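Long-range contact in glutathione S-transferase domain (Xanthobacter autotrophicus, PDB 4HZ2), which binds glutathione and, judging by its family, probably acts as a glutathione S-transferase: residues H188-E192 against L218-L222. Residues are numbered along the deposited sequence; the frame is centred on the assembly and turned at random.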
loop_
_atom_site.group_PDB
_atom_site.type_symbol
_atom_site.label_atom_id
_atom_site.label_comp_id
_atom_site.label_asym_id
_atom_site.label_seq_id
_atom_site.Cartn_x
_atom_site.Cartn_y
_atom_site.Cartn_z
ATOM N N HIS B 188 5.022 -15.979 -6.961
ATOM C CA HIS B 188 5.643 -17.035 -7.799
ATOM C C HIS B 188 6.852 -17.675 -7.127
ATOM O O HIS B 188 7.240 -18.785 -7.476
ATOM C CB HIS B 188 5.938 -16.593 -9.249
ATOM C CG HIS B 188 7.230 -15.850 -9.454
ATOM N ND1 HIS B 188 7.399 -14.524 -9.086
ATOM C CD2 HIS B 188 8.378 -16.218 -10.084
ATOM C CE1 HIS B 188 8.606 -14.117 -9.468
ATOM N NE2 HIS B 188 9.225 -15.129 -10.064
ATOM N N ARG B 189 7.411 -16.987 -6.130
ATOM C CA ARG B 189 8.560 -17.498 -5.406
ATOM C C ARG B 189 8.163 -17.848 -3.959
ATOM O O ARG B 189 9.000 -17.866 -3.060
ATOM C CB ARG B 189 9.707 -16.473 -5.434
ATOM C CG ARG B 189 10.179 -16.091 -6.849
ATOM C CD ARG B 189 10.563 -17.277 -7.716
ATOM N NE ARG B 189 11.571 -18.080 -7.040
ATOM C CZ ARG B 189 11.568 -19.412 -6.942
ATOM N NH1 ARG B 189 10.638 -20.147 -7.540
ATOM N NH2 ARG B 189 12.532 -20.025 -6.261
ATOM N N ALA B 190 6.892 -18.147 -3.732
ATOM C CA ALA B 190 6.392 -18.352 -2.370
ATOM C C ALA B 190 7.079 -19.535 -1.669
ATOM O O ALA B 190 7.145 -19.577 -0.430
ATOM C CB ALA B 190 4.882 -18.550 -2.407
ATOM N N GLU B 191 7.580 -20.504 -2.440
ATOM C CA GLU B 191 8.299 -21.629 -1.839
ATOM C C GLU B 191 9.485 -21.148 -0.990
ATOM O O GLU B 191 9.851 -21.777 0.006
ATOM C CB GLU B 191 8.756 -22.627 -2.910
ATOM C CG GLU B 191 9.893 -22.094 -3.785
ATOM C CD GLU B 191 10.181 -22.956 -5.000
ATOM O OE1 GLU B 191 10.073 -22.435 -6.134
ATOM O OE2 GLU B 191 10.515 -24.149 -4.824
ATOM N N GLU B 192 10.100 -20.039 -1.389
ATOM C CA GLU B 192 11.232 -19.475 -0.631
ATOM C C GLU B 192 10.801 -18.798 0.673
ATOM O O GLU B 192 11.645 -18.466 1.523
ATOM C CB GLU B 192 12.094 -18.532 -1.512
ATOM C CG GLU B 192 12.822 -19.297 -2.602
ATOM C CD GLU B 192 13.492 -18.419 -3.634
ATOM O OE1 GLU B 192 13.162 -17.233 -3.746
ATOM O OE2 GLU B 192 14.356 -18.933 -4.366
ATOM N N LEU B 218 10.614 -15.091 -14.916
ATOM C CA LEU B 218 10.654 -15.461 -13.511
ATOM C C LEU B 218 11.911 -14.962 -12.821
ATOM O O LEU B 218 12.955 -14.762 -13.470
ATOM C CB LEU B 218 10.584 -16.981 -13.373
ATOM C CG LEU B 218 9.507 -17.698 -14.194
ATOM C CD1 LEU B 218 9.551 -19.213 -13.990
ATOM C CD2 LEU B 218 8.125 -17.155 -13.809
ATOM N N ILE B 219 11.813 -14.742 -11.511
ATOM C CA ILE B 219 13.011 -14.539 -10.700
ATOM C C ILE B 219 13.652 -15.914 -10.472
ATOM O O ILE B 219 13.006 -16.845 -9.944
ATOM C CB ILE B 219 12.683 -13.860 -9.335
ATOM C CG1 ILE B 219 11.938 -12.538 -9.558
ATOM C CG2 ILE B 219 13.968 -13.651 -8.516
ATOM C CD1 ILE B 219 11.432 -11.898 -8.261
ATOM N N PRO B 220 14.930 -16.066 -10.866
ATOM C CA PRO B 220 15.578 -17.367 -10.587
ATOM C C PRO B 220 15.665 -17.619 -9.069
ATOM O O PRO B 220 15.576 -16.667 -8.271
ATOM C CB PRO B 220 16.972 -17.210 -11.213
ATOM C CG PRO B 220 16.848 -16.045 -12.192
ATOM C CD PRO B 220 15.844 -15.121 -11.537
ATOM N N PRO B 221 15.864 -18.889 -8.665
ATOM C CA PRO B 221 15.975 -19.176 -7.232
ATOM C C PRO B 221 17.084 -18.354 -6.571
ATOM O O PRO B 221 18.188 -18.226 -7.125
ATOM C CB PRO B 221 16.314 -20.681 -7.202
ATOM C CG PRO B 221 15.776 -21.211 -8.492
ATOM C CD PRO B 221 16.008 -20.106 -9.485
ATOM N N LEU B 222 16.814 -17.818 -5.390
ATOM C CA LEU B 222 17.797 -16.990 -4.676
ATOM C C LEU B 222 19.126 -17.699 -4.484
ATOM O O LEU B 222 20.182 -17.076 -4.587
ATOM C CB LEU B 222 17.239 -16.554 -3.320
ATOM C CG LEU B 222 16.127 -15.500 -3.366
ATOM C CD1 LEU B 222 15.764 -15.079 -1.950
ATOM C CD2 LEU B 222 16.601 -14.301 -4.197
HETATM O O HOH W 1 13.748 -16.333 -6.237
#
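The imidazole of His188 turns its NE2 edge to Ile219: Ile219 N donates to His188 NE2 at 3.0 Å, nearly straight (166°) and 8° out of the ring plane. CG of Arg189 sits 3.5 Å above the plane of the His188 ring, over its centre; Leu218 CD2 lies against CD2 of the ring, and Ile219 CG1 against its CE1. ND1 bonds to the carbonyl O of Phe184, consistent with a proton on ND1 and a bare NE2. Bent at chi2 and chi3, Arg189 folds back so that its guanidinium meets Glu192 OE2 and a water edge-on, while Arg189 NH1 pairs with Glu191 OE1 at 2.7 Å. Here, in the all-helical C-terminal domain of the GST fold, the turn after helix 178-187 receives the chain entering the final helix, 222-225. Arg189 NH2 reaches Glu192 OE2 from above the carboxylate plane at 2.8 Å, while Leu222 N, tilted to the other side of that plane, meets Glu192 OE2 on the syn side at 2.9 Å. Glu192 OE1 also forms a salt bridge with Arg131 of helix 107-137. With an alanine at Glu192, Leu222 N would probably lose its acceptor and the charges of Arg189 and Arg131 their shared carboxylate. The water accepts from Arg189 NE and donates to Glu192 OE1 and Pro220 O, bridging the two segments.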